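Local coordinates for protein phosphoribosyl-aminoimidazole carboxylase (Aspergillus clavatus, PDB 3K5I) that binds ADP and 5-aminoimidazole ribonucleotide and, as an ATP-grasp N5-carboxyaminoimidazole ribonucleotide synthetase, probably carboxylates the latter with ATP and bicarbonate in purine biosynthesis, at residues G32-R37 and S58-I63; I48-V52 and S64-G68; S223-V227 and S295-T299; N357-Y363 and G375-A381. All blocks are in the same frame, centred on the assembly; numbering follows the deposited sequence.

Overall arrangement
The four contacts span three sequence-family regions of one chain, and contacts 1 and 4 border the ribonucleotide pocket. Contacts 1 and 2 share the preATP-grasp domain and alternate along the chain: contact 1 is buried and supplies a backbone N-H after a glycine-rich turn to the ribonucleotide, whereas contact 2 is only partly buried and relies on a histidine at the side of a parallel sheet. Contacts 3 and 4 are buried and reach the same antiparallel sheet. Contact 3 is packing plus a water bridge, contact 4 a regular strand pair with an aromatic cluster. His-297 of contact 3 touches contacts 1 and 4. All but contact 3 also reach the second subunit.

Contact 1: residues G32-R37 and S58-I63; sequences GGQLGR and SPAKQI. With AIR (5-aminoimidazole ribonucleotide), chain I.
Arg-37 and Pro-59 meet through a short bond, Arg-37 NH1 to Pro-59 O at 2.6 Å. The donor lies on a lone pair in the plane of the carbonyl, yet that oxygen sits 30° out of the guanidinium plane, and the angle at the hydrogen is a bent 132°. With CG anti to the backbone N (chi1 -171°) and the chain extended as far as NE, the arginine runs along the Pro-59 carbonyl before its head group arrives. Ile-63 CG2 lies over one guanidinium face, offset to its rim, 3.7 Å from Arg-37 NH2, while Gln-62 OE1 stands at the edge. At the other end, Gly-32 O is gripped twice from opposite faces of its plane, by Ser-58 OG at 2.9 Å and by Ala-60 N at 3.1 Å. Between these polar ends, Ala-60 CB rests 3.4 Å from Gly-36 C, against helix backbone bare of any side chain. Gly-33 and Gly-36 are the later two glycines of a GxGxxG-like sequence, consistent with a Rossmann-type strand-turn-helix: Gly-33 is the N-cap, and Leu-35 N, in the first turn, donates to O2' of the bound 5-aminoimidazole ribonucleotide at 2.8 Å. Gln-34 lays its amide beside the ribose, its CD 3.6 Å from O4' of the ligand, and Lys-365 bonds Gln-34 OE1. Farther out, Glu-93 takes the N-H groups of both Gly-33 and Gly-36 and also binds the ligand, Asp-54 receives Gly-32 N, and Asn-44 of the second subunit offers Arg-37 NH2 a weak bond.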
loop_
_atom_site.group_PDB
_atom_site.type_symbol
_atom_site.label_atom_id
_atom_site.label_comp_id
_atom_site.label_asym_id
_atom_site.label_seq_id
_atom_site.Cartn_x
_atom_site.Cartn_y
_atom_site.Cartn_z
ATOM N N GLY A 32 -4.639 9.764 -15.414
ATOM C CA GLY A 32 -3.545 9.195 -14.589
ATOM C C GLY A 32 -3.168 10.105 -13.406
ATOM O O GLY A 32 -1.996 10.423 -13.173
ATOM N N GLY A 33 -4.232 10.456 -12.684
ATOM C CA GLY A 33 -4.241 11.301 -11.535
ATOM C C GLY A 33 -4.228 10.379 -10.351
ATOM O O GLY A 33 -3.771 9.255 -10.464
ATOM N N GLN A 34 -4.623 10.901 -9.203
ATOM C CA GLN A 34 -4.447 10.107 -8.004
ATOM C C GLN A 34 -5.164 8.818 -8.000
ATOM O O GLN A 34 -4.753 7.832 -7.374
ATOM C CB GLN A 34 -4.856 10.911 -6.772
ATOM C CG GLN A 34 -6.334 11.257 -6.740
ATOM C CD GLN A 34 -6.615 12.657 -7.270
ATOM O OE1 GLN A 34 -5.841 13.203 -8.142
ATOM N NE2 GLN A 34 -7.670 13.297 -6.728
ATOM N N LEU A 35 -6.270 8.828 -8.734
ATOM C CA LEU A 35 -7.112 7.636 -8.748
ATOM C C LEU A 35 -6.383 6.576 -9.533
ATOM O O LEU A 35 -6.279 5.438 -9.118
ATOM C CB LEU A 35 -8.504 7.946 -9.343
ATOM C CG LEU A 35 -9.457 8.780 -8.482
ATOM C CD1 LEU A 35 -10.841 8.856 -9.148
ATOM C CD2 LEU A 35 -9.590 8.317 -6.985
ATOM N N GLY A 36 -5.931 6.988 -10.711
ATOM C CA GLY A 36 -5.246 6.134 -11.631
ATOM C C GLY A 36 -4.096 5.715 -10.841
ATOM O O GLY A 36 -3.756 4.547 -10.961
ATOM N N ARG A 37 -3.527 6.591 -10.026
ATOM C CA ARG A 37 -2.355 6.047 -9.282
ATOM C C ARG A 37 -2.620 4.954 -8.231
ATOM O O ARG A 37 -1.816 4.050 -7.953
ATOM C CB ARG A 37 -1.599 7.223 -8.661
ATOM C CG ARG A 37 -0.252 6.905 -8.028
ATOM C CD ARG A 37 0.206 8.112 -7.191
ATOM N NE ARG A 37 1.426 7.953 -6.370
ATOM C CZ ARG A 37 2.590 8.513 -6.692
ATOM N NH1 ARG A 37 2.706 9.186 -7.834
ATOM N NH2 ARG A 37 3.621 8.386 -5.875
ATOM N N SER A 58 2.543 11.880 -15.176
ATOM C CA SER A 58 1.440 12.139 -14.271
ATOM C C SER A 58 1.549 11.173 -13.081
ATOM O O SER A 58 2.354 10.221 -13.114
ATOM C CB SER A 58 0.116 12.074 -15.018
ATOM O OG SER A 58 -0.130 10.741 -15.374
ATOM N N PRO A 59 0.741 11.424 -12.043
ATOM C CA PRO A 59 0.740 10.607 -10.824
ATOM C C PRO A 59 0.816 9.100 -10.893
ATOM O O PRO A 59 1.509 8.470 -10.086
ATOM C CB PRO A 59 -0.463 11.070 -10.029
ATOM C CG PRO A 59 -0.455 12.566 -10.417
ATOM C CD PRO A 59 -0.231 12.525 -11.939
ATOM N N ALA A 60 0.198 8.582 -11.945
ATOM C CA ALA A 60 0.166 7.140 -12.163
ATOM C C ALA A 60 1.311 6.552 -12.954
ATOM O O ALA A 60 1.756 5.428 -12.742
ATOM C CB ALA A 60 -1.280 6.646 -12.595
ATOM N N LYS A 61 1.819 7.377 -13.847
ATOM C CA LYS A 61 2.938 6.998 -14.693
ATOM C C LYS A 61 4.166 6.937 -13.810
ATOM O O LYS A 61 4.973 6.033 -14.001
ATOM C CB LYS A 61 3.130 8.077 -15.749
ATOM C CG LYS A 61 1.974 8.130 -16.738
ATOM C CD LYS A 61 2.562 8.996 -17.918
ATOM C CE LYS A 61 1.760 8.754 -19.210
ATOM N NZ LYS A 61 1.046 9.967 -19.586
ATOM N N GLN A 62 4.220 7.871 -12.851
ATOM C CA GLN A 62 5.261 8.004 -11.865
ATOM C C GLN A 62 5.661 6.732 -11.135
ATOM O O GLN A 62 6.842 6.629 -10.712
ATOM C CB GLN A 62 4.995 9.134 -10.897
ATOM C CG GLN A 62 4.887 10.458 -11.603
ATOM C CD GLN A 62 4.687 11.544 -10.559
ATOM O OE1 GLN A 62 5.057 11.430 -9.375
ATOM N NE2 GLN A 62 4.020 12.595 -10.977
ATOM N N ILE A 63 4.744 5.762 -11.086
ATOM C CA ILE A 63 4.992 4.465 -10.395
ATOM C C ILE A 63 4.790 3.226 -11.257
ATOM O O ILE A 63 4.399 2.160 -10.787
ATOM C CB ILE A 63 4.171 4.352 -9.056
ATOM C CG1 ILE A 63 2.642 4.403 -9.326
ATOM C CG2 ILE A 63 4.469 5.578 -8.171
ATOM C CD1 ILE A 63 1.880 3.634 -8.239
HETATM N N1 AIR I . -10.744 12.373 -10.275
HETATM C C2 AIR I . -11.496 11.935 -11.326
HETATM N N3 AIR I . -12.761 12.350 -11.331
HETATM C C4 AIR I . -12.840 13.080 -10.159
HETATM C C5 AIR I . -11.615 13.118 -9.496
HETATM N N6 AIR I . -11.238 13.734 -8.332
HETATM C "C1'" AIR I . -9.310 12.240 -9.925
HETATM C "C2'" AIR I . -8.503 11.382 -10.927
HETATM C "C3'" AIR I . -8.394 12.490 -11.989
HETATM C "C4'" AIR I . -7.881 13.622 -11.096
HETATM O "O4'" AIR I . -8.833 13.569 -10.016
HETATM O "O2'" AIR I . -7.269 10.764 -10.509
HETATM O "O3'" AIR I . -7.581 12.043 -13.053
HETATM C "C5'" AIR I . -6.954 14.816 -11.220
HETATM O "O5'" AIR I . -7.518 16.047 -10.683
HETATM P P AIR I . -6.662 17.409 -10.836
HETATM O O6 AIR I . -6.327 18.039 -9.378
HETATM O O7 AIR I . -7.558 18.263 -11.665
HETATM O O8 AIR I . -5.369 17.043 -11.529
#

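Contact 2: residues I48-V52 and S64-G68; sequences IQVNV and SAHDG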
loop_
_atom_site.group_PDB
_atom_site.type_symbol
_atom_site.label_atom_id
_atom_site.label_comp_id
_atom_site.label_asym_id
_atom_site.label_seq_id
_atom_site.Cartn_x
_atom_site.Cartn_y
_atom_site.Cartn_z
ATOM N N ILE A 48 0.270 -6.719 -13.016
ATOM C CA ILE A 48 -0.600 -6.488 -14.164
ATOM C C ILE A 48 -0.162 -5.139 -14.695
ATOM O O ILE A 48 -0.067 -4.183 -13.946
ATOM C CB ILE A 48 -2.103 -6.518 -13.870
ATOM C CG1 ILE A 48 -2.407 -7.997 -13.863
ATOM C CG2 ILE A 48 -3.013 -5.773 -14.951
ATOM C CD1 ILE A 48 -3.322 -8.347 -12.769
ATOM N N GLN A 49 0.104 -5.134 -15.993
ATOM C CA GLN A 49 0.577 -3.980 -16.728
ATOM C C GLN A 49 -0.557 -3.047 -16.934
ATOM O O GLN A 49 -1.602 -3.412 -17.493
ATOM C CB GLN A 49 1.076 -4.296 -18.147
ATOM C CG GLN A 49 1.954 -3.126 -18.597
ATOM C CD GLN A 49 2.595 -3.327 -19.944
ATOM O OE1 GLN A 49 3.522 -4.111 -20.043
ATOM N NE2 GLN A 49 2.144 -2.608 -20.970
ATOM N N VAL A 50 -0.251 -1.843 -16.471
ATOM C CA VAL A 50 -1.141 -0.735 -16.611
ATOM C C VAL A 50 -0.616 0.350 -17.577
ATOM O O VAL A 50 0.370 1.053 -17.242
ATOM C CB VAL A 50 -1.767 -0.276 -15.278
ATOM C CG1 VAL A 50 -2.728 0.924 -15.538
ATOM C CG2 VAL A 50 -2.595 -1.444 -14.677
ATOM N N ASN A 51 -1.224 0.473 -18.780
ATOM C CA ASN A 51 -0.756 1.573 -19.668
ATOM C C ASN A 51 -1.637 2.777 -19.387
ATOM O O ASN A 51 -2.844 2.699 -19.460
ATOM C CB ASN A 51 -0.916 1.337 -21.151
ATOM C CG ASN A 51 -0.244 0.075 -21.539
ATOM O OD1 ASN A 51 0.731 -0.263 -20.892
ATOM N ND2 ASN A 51 -0.829 -0.678 -22.443
ATOM N N VAL A 52 -1.074 3.922 -19.064
ATOM C CA VAL A 52 -1.908 5.080 -18.721
ATOM C C VAL A 52 -2.073 6.196 -19.733
ATOM O O VAL A 52 -1.131 6.564 -20.388
ATOM C CB VAL A 52 -1.083 5.770 -17.553
ATOM C CG1 VAL A 52 -1.811 6.837 -16.790
ATOM C CG2 VAL A 52 -0.616 4.727 -16.584
ATOM N N SER A 64 5.054 3.377 -12.543
ATOM C CA SER A 64 4.883 2.296 -13.483
ATOM C C SER A 64 5.912 2.602 -14.584
ATOM O O SER A 64 5.613 3.234 -15.601
ATOM C CB SER A 64 3.469 2.486 -14.047
ATOM O OG SER A 64 3.213 1.659 -15.173
ATOM N N ALA A 65 7.147 2.161 -14.381
ATOM C CA ALA A 65 8.229 2.431 -15.324
ATOM C C ALA A 65 8.286 1.431 -16.454
ATOM O O ALA A 65 9.069 0.489 -16.334
ATOM C CB ALA A 65 9.567 2.339 -14.567
ATOM N N HIS A 66 7.512 1.616 -17.523
ATOM C CA HIS A 66 7.574 0.685 -18.670
ATOM C C HIS A 66 7.284 1.494 -19.922
ATOM O O HIS A 66 7.017 2.707 -19.817
ATOM C CB HIS A 66 6.592 -0.485 -18.473
ATOM C CG HIS A 66 5.154 -0.088 -18.306
ATOM N ND1 HIS A 66 4.436 0.440 -19.347
ATOM C CD2 HIS A 66 4.283 -0.191 -17.272
ATOM C CE1 HIS A 66 3.200 0.688 -18.953
ATOM N NE2 HIS A 66 3.079 0.319 -17.699
ATOM N N ASP A 67 7.292 0.909 -21.111
ATOM C CA ASP A 67 7.001 1.784 -22.259
ATOM C C ASP A 67 5.594 1.901 -22.836
ATOM O O ASP A 67 5.430 2.511 -23.903
ATOM C CB ASP A 67 8.018 1.597 -23.387
ATOM C CG ASP A 67 7.981 0.207 -23.983
ATOM O OD1 ASP A 67 7.508 0.044 -25.127
ATOM O OD2 ASP A 67 8.456 -0.724 -23.303
ATOM N N GLY A 68 4.574 1.357 -22.173
ATOM C CA GLY A 68 3.242 1.431 -22.781
ATOM C C GLY A 68 2.314 2.630 -22.611
ATOM O O GLY A 68 1.197 2.691 -23.159
HETATM O O HOH W 1 2.325 -1.207 -14.814
#
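Ser-64 meets Val-50 largely through solvent: one water lies 3.0 Å from Ser-64 OG and accepts from Val-50 N at 3.1 Å. Past the inverse gamma turn centred on Ala-65 comes His-66, whose CG lies between the backbone N and the carbonyl carbon (chi1 58°), which carries the ring to strand 49-54. His-66 NE2 donates to Val-50 O at 2.8 Å; the oxygen lies in the ring plane, but the nitrogen stands well above the carbonyl plane (56° out of it). The other ring nitrogen, His-66 ND1, accepts from Gly-68 N at 3.0 Å. Two in-plane bonds thus fix the ring's rotation, and the donor-acceptor pattern would suit a neutral ring protonated at NE2. Gln-49 CG lies over one face, 4.0 Å from the ring centroid, with its amide stacked 25° off parallel; Ser-64 O, from the ring's own segment, is over the opposite face, both offset to the rim. Gln-49 NE2 in turn bonds Asn-51 OD1 at 2.7 Å. Gly-68 ends the segment, its O 3.2 Å from Asn-51 CB. The loop then enters strand 70-71, outermost within this chain, beside strand 49-54 in the parallel sheet of this Rossmann-like preATP-grasp domain.

Contact 3: residues S223-V227 and S295-T299; sequences SYPTV and SGHYT
Tyr-224 and Thr-299 meet in a CH-pi interaction: Thr-299 CG2 lies over one ring face, 4.1 Å from the Tyr-224 ring centroid and 23° off its normal. The same methyl also sits over a face of the Tyr-298 ring, so it is wedged against both tyrosines. Apolar packing adds Val-227, whose CG1 comes within 3.5 Å of Tyr-298 CE1, the two side chains approaching from opposite directions. Tyr-298 reaches it with CG between the backbone N and carbonyl carbon (chi1 79°), sending the ring across to the 223-227 segment, where Tyr-298 OH nestles 3.5 Å from Tyr-224 CB. Both segments fall within the ATP-grasp family region; 223-227 lies along strand 221-232, a broken strand of the large antiparallel sheet, and 295-299 follows strand 283-289, which carries the magnesium ligand Glu-287. Polar contact across the pair is indirect. A water donates to Pro-225 O at 2.6 Å and lies 2.9 Å from Tyr-298 OH. Within 295-299, a type I turn is closed by Thr-299 N bonding to Gly-296 O at 2.9 Å. Beyond the segments, Tyr-224 OH is hydrogen-bonded to Leu-305 O, and Gln-255 NE2 reaches Tyr-224 O.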
loop_
_atom_site.group_PDB
_atom_site.type_symbol
_atom_site.label_atom_id
_atom_site.label_comp_id
_atom_site.label_asym_id
_atom_site.label_seq_id
_atom_site.Cartn_x
_atom_site.Cartn_y
_atom_site.Cartn_z
ATOM N N SER A 223 -20.580 -4.683 -2.649
ATOM C CA SER A 223 -20.596 -3.300 -2.143
ATOM C C SER A 223 -19.951 -3.218 -0.760
ATOM O O SER A 223 -19.924 -4.196 -0.012
ATOM C CB SER A 223 -22.032 -2.795 -1.998
ATOM O OG SER A 223 -22.659 -3.482 -0.915
ATOM N N TYR A 224 -19.443 -2.033 -0.441
ATOM C CA TYR A 224 -18.785 -1.821 0.826
ATOM C C TYR A 224 -19.784 -1.204 1.776
ATOM O O TYR A 224 -20.891 -0.815 1.339
ATOM C CB TYR A 224 -17.540 -0.948 0.637
ATOM C CG TYR A 224 -16.370 -1.610 -0.121
ATOM C CD1 TYR A 224 -16.311 -1.546 -1.522
ATOM C CD2 TYR A 224 -15.291 -2.195 0.550
ATOM C CE1 TYR A 224 -15.255 -2.082 -2.231
ATOM C CE2 TYR A 224 -14.205 -2.735 -0.166
ATOM C CZ TYR A 224 -14.166 -2.695 -1.531
ATOM O OH TYR A 224 -13.057 -3.251 -2.192
ATOM N N PRO A 225 -19.438 -1.080 3.055
ATOM C CA PRO A 225 -20.423 -0.473 3.959
ATOM C C PRO A 225 -20.691 1.003 3.615
ATOM O O PRO A 225 -19.921 1.684 2.912
ATOM C CB PRO A 225 -19.731 -0.554 5.317
ATOM C CG PRO A 225 -18.922 -1.820 5.231
ATOM C CD PRO A 225 -18.351 -1.740 3.800
ATOM N N THR A 226 -21.839 1.498 4.059
ATOM C CA THR A 226 -22.235 2.884 3.842
ATOM C C THR A 226 -21.318 3.685 4.783
ATOM O O THR A 226 -21.038 3.293 5.952
ATOM C CB THR A 226 -23.668 3.080 4.368
ATOM O OG1 THR A 226 -24.574 2.165 3.735
ATOM C CG2 THR A 226 -24.133 4.531 4.270
ATOM N N VAL A 227 -20.767 4.754 4.230
ATOM C CA VAL A 227 -19.888 5.701 4.928
ATOM C C VAL A 227 -20.561 7.092 4.957
ATOM O O VAL A 227 -21.536 7.400 4.223
ATOM C CB VAL A 227 -18.461 5.822 4.373
ATOM C CG1 VAL A 227 -17.741 4.463 4.411
ATOM C CG2 VAL A 227 -18.553 6.355 3.041
ATOM N N SER A 295 -14.810 8.671 -1.938
ATOM C CA SER A 295 -15.490 8.096 -0.766
ATOM C C SER A 295 -14.960 6.753 -0.367
ATOM O O SER A 295 -15.204 6.277 0.751
ATOM C CB SER A 295 -17.016 8.014 -0.960
ATOM O OG SER A 295 -17.555 6.749 -1.311
ATOM N N GLY A 296 -14.251 6.127 -1.296
ATOM C CA GLY A 296 -13.730 4.814 -0.954
ATOM C C GLY A 296 -12.244 4.712 -0.627
ATOM O O GLY A 296 -11.690 3.601 -0.429
ATOM N N HIS A 297 -11.565 5.837 -0.476
ATOM C CA HIS A 297 -10.150 5.678 -0.147
ATOM C C HIS A 297 -9.791 4.892 1.112
ATOM O O HIS A 297 -8.707 4.235 1.157
ATOM C CB HIS A 297 -9.390 7.025 -0.197
ATOM C CG HIS A 297 -9.490 7.722 -1.504
ATOM N ND1 HIS A 297 -9.840 7.053 -2.653
ATOM C CD2 HIS A 297 -9.127 8.974 -1.878
ATOM C CE1 HIS A 297 -9.782 7.895 -3.671
ATOM N NE2 HIS A 297 -9.353 9.064 -3.226
ATOM N N TYR A 298 -10.712 4.970 2.086
ATOM C CA TYR A 298 -10.499 4.280 3.346
ATOM C C TYR A 298 -10.375 2.762 3.119
ATOM O O TYR A 298 -9.854 2.008 3.977
ATOM C CB TYR A 298 -11.620 4.548 4.369
ATOM C CG TYR A 298 -12.813 3.686 4.030
ATOM C CD1 TYR A 298 -13.752 4.185 3.123
ATOM C CD2 TYR A 298 -12.968 2.388 4.527
ATOM C CE1 TYR A 298 -14.830 3.389 2.762
ATOM C CE2 TYR A 298 -14.089 1.548 4.176
ATOM C CZ TYR A 298 -15.029 2.087 3.287
ATOM O OH TYR A 298 -16.201 1.464 2.809
ATOM N N THR A 299 -10.796 2.283 1.951
ATOM C CA THR A 299 -10.733 0.822 1.760
ATOM C C THR A 299 -9.342 0.193 1.788
ATOM O O THR A 299 -9.151 -1.034 2.079
ATOM C CB THR A 299 -11.546 0.457 0.530
ATOM O OG1 THR A 299 -11.050 1.204 -0.609
ATOM C CG2 THR A 299 -13.022 0.825 0.832
HETATM O O HOH W 2 -18.338 2.206 0.955
#

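Contact 4: residues N357-Y363 and G375-A381; sequences NASIHLY and GHITVTA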
loop_
_atom_site.group_PDB
_atom_site.type_symbol
_atom_site.label_atom_id
_atom_site.label_comp_id
_atom_site.label_asym_id
_atom_site.label_seq_id
_atom_site.Cartn_x
_atom_site.Cartn_y
_atom_site.Cartn_z
ATOM N N ASN A 357 -1.530 5.837 14.087
ATOM C CA ASN A 357 -2.373 5.125 13.094
ATOM C C ASN A 357 -2.772 5.797 11.816
ATOM O O ASN A 357 -3.705 5.377 11.143
ATOM C CB ASN A 357 -3.682 4.684 13.759
ATOM C CG ASN A 357 -3.402 3.759 14.917
ATOM O OD1 ASN A 357 -2.222 3.395 15.109
ATOM N ND2 ASN A 357 -4.437 3.351 15.659
ATOM N N ALA A 358 -2.034 6.838 11.472
ATOM C CA ALA A 358 -2.399 7.590 10.315
ATOM C C ALA A 358 -1.614 7.173 9.091
ATOM O O ALA A 358 -0.381 7.195 9.091
ATOM C CB ALA A 358 -2.173 9.055 10.672
ATOM N N SER A 359 -2.332 6.789 8.035
ATOM C CA SER A 359 -1.626 6.367 6.843
ATOM C C SER A 359 -1.650 7.560 5.914
ATOM O O SER A 359 -2.723 8.067 5.605
ATOM C CB SER A 359 -2.338 5.143 6.251
ATOM O OG SER A 359 -2.058 4.907 4.886
ATOM N N ILE A 360 -0.456 7.984 5.499
ATOM C CA ILE A 360 -0.351 9.139 4.622
ATOM C C ILE A 360 -0.232 8.819 3.138
ATOM O O ILE A 360 0.569 7.998 2.786
ATOM C CB ILE A 360 0.871 9.996 5.011
ATOM C CG1 ILE A 360 0.786 10.445 6.499
ATOM C CG2 ILE A 360 1.064 11.079 3.962
ATOM C CD1 ILE A 360 2.001 10.650 7.414
ATOM N N HIS A 361 -1.015 9.485 2.289
ATOM C CA HIS A 361 -0.971 9.268 0.868
ATOM C C HIS A 361 -0.889 10.607 0.223
ATOM O O HIS A 361 -1.908 11.316 0.200
ATOM C CB HIS A 361 -2.321 8.671 0.397
ATOM C CG HIS A 361 -2.601 7.312 0.957
ATOM N ND1 HIS A 361 -2.583 6.182 0.168
ATOM C CD2 HIS A 361 -2.901 6.903 2.219
ATOM C CE1 HIS A 361 -2.833 5.128 0.930
ATOM N NE2 HIS A 361 -3.022 5.536 2.174
ATOM N N LEU A 362 0.261 10.912 -0.363
ATOM C CA LEU A 362 0.423 12.166 -1.117
ATOM C C LEU A 362 0.335 11.686 -2.573
ATOM O O LEU A 362 0.885 10.643 -2.959
ATOM C CB LEU A 362 1.832 12.766 -0.932
ATOM C CG LEU A 362 1.963 13.265 0.506
ATOM C CD1 LEU A 362 3.401 13.571 0.949
ATOM C CD2 LEU A 362 1.061 14.506 0.611
ATOM N N TYR A 363 -0.339 12.501 -3.382
ATOM C CA TYR A 363 -0.567 12.263 -4.804
ATOM C C TYR A 363 0.528 12.568 -5.843
ATOM O O TYR A 363 0.322 12.197 -7.012
ATOM C CB TYR A 363 -1.821 13.013 -5.263
ATOM C CG TYR A 363 -3.036 12.478 -4.483
ATOM C CD1 TYR A 363 -4.228 13.191 -4.424
ATOM C CD2 TYR A 363 -2.979 11.262 -3.786
ATOM C CE1 TYR A 363 -5.282 12.724 -3.622
ATOM C CE2 TYR A 363 -4.075 10.768 -3.001
ATOM C CZ TYR A 363 -5.231 11.502 -2.938
ATOM O OH TYR A 363 -6.366 11.073 -2.214
ATOM N N GLY A 375 -3.676 14.928 -1.633
ATOM C CA GLY A 375 -3.271 13.720 -0.966
ATOM C C GLY A 375 -4.423 13.461 0.063
ATOM O O GLY A 375 -5.422 14.155 0.031
ATOM N N HIS A 376 -4.324 12.437 0.907
ATOM C CA HIS A 376 -5.290 12.061 1.939
ATOM C C HIS A 376 -4.561 11.314 3.025
ATOM O O HIS A 376 -3.479 10.790 2.785
ATOM C CB HIS A 376 -6.502 11.274 1.437
ATOM C CG HIS A 376 -6.230 9.820 1.139
ATOM N ND1 HIS A 376 -5.974 9.381 -0.144
ATOM C CD2 HIS A 376 -6.254 8.702 1.916
ATOM C CE1 HIS A 376 -5.849 8.063 -0.149
ATOM N NE2 HIS A 376 -6.002 7.622 1.095
ATOM N N ILE A 377 -5.155 11.335 4.219
ATOM C CA ILE A 377 -4.600 10.671 5.387
ATOM C C ILE A 377 -5.730 9.786 5.832
ATOM O O ILE A 377 -6.908 10.197 5.867
ATOM C CB ILE A 377 -4.482 11.539 6.632
ATOM C CG1 ILE A 377 -3.766 12.826 6.270
ATOM C CG2 ILE A 377 -3.712 10.754 7.748
ATOM C CD1 ILE A 377 -2.517 12.517 5.513
ATOM N N THR A 378 -5.363 8.553 6.149
ATOM C CA THR A 378 -6.437 7.686 6.618
ATOM C C THR A 378 -6.050 7.225 8.017
ATOM O O THR A 378 -4.982 6.639 8.184
ATOM C CB THR A 378 -6.691 6.417 5.716
ATOM O OG1 THR A 378 -7.321 6.769 4.500
ATOM C CG2 THR A 378 -7.726 5.498 6.361
ATOM N N VAL A 379 -6.941 7.430 8.975
ATOM C CA VAL A 379 -6.640 6.939 10.349
ATOM C C VAL A 379 -7.568 5.791 10.823
ATOM O O VAL A 379 -8.813 5.866 10.741
ATOM C CB VAL A 379 -6.670 8.122 11.340
ATOM C CG1 VAL A 379 -6.454 7.687 12.774
ATOM C CG2 VAL A 379 -5.625 9.099 10.936
ATOM N N THR A 380 -6.979 4.695 11.300
ATOM C CA THR A 380 -7.822 3.570 11.743
ATOM C C THR A 380 -7.806 3.486 13.291
ATOM O O THR A 380 -7.066 4.187 13.974
ATOM C CB THR A 380 -7.171 2.288 11.238
ATOM O OG1 THR A 380 -5.804 2.277 11.671
ATOM C CG2 THR A 380 -7.100 2.307 9.748
ATOM N N ALA A 381 -8.616 2.604 13.853
ATOM C CA ALA A 381 -8.641 2.403 15.287
ATOM C C ALA A 381 -9.687 1.351 15.590
ATOM O O ALA A 381 -10.635 1.160 14.814
ATOM C CB ALA A 381 -8.782 3.654 16.091
HETATM O O HOH W 3 -3.957 3.303 9.154
#
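Ala-358, Ile-377 and Val-379 make the apolar centre of this antiparallel pair. Ala-358 CB is pressed to 3.5 Å from Val-379 CG2, tighter than usual, and also touches Ile-377 CG2. Ile-360 and Ile-377 lie side by side, pointing the same way, with Ile-360 CG1 4.0 Å from Ile-377 CD1. Hydrogen-bonded pairs alternate with the non-hydrogen-bonded pairs Ala-358/Val-379 and Ile-360/Ile-377: Ser-359 N to Thr-378 O is 2.7 Å, and Thr-378 N returns a bond to Ser-359 O. His-361 and His-376 form a second hydrogen-bonded pair, and on the face away from the isoleucines their rings make an offset stack, centroids 4.2 Å apart and planes 12° apart. With its CG between the backbone N and carbonyl carbon (chi1 77°), His-376 places its ring over that of His-361 and within reach of Tyr-363, whose OH is hydrogen-bonded to His-376 ND1 at 2.7 Å. Gly-375 CA sits over the centre of the Tyr-363 ring, 3.4 Å from its centroid. At the far end Asn-357 ND2 donates to Thr-380 O at 3.2 Å, from above the carbonyl plane. Glu-301 holds both Ser-359 OG and His-361 NE2. In the hairpin, strand 358-362 is the sheet's outermost within this chain; strand 373-380 pairs on its other side with 331-337, helix 384-399 packs on Ile-377 and Val-379, and Asn-47 of the second subunit bonds Leu-362 O.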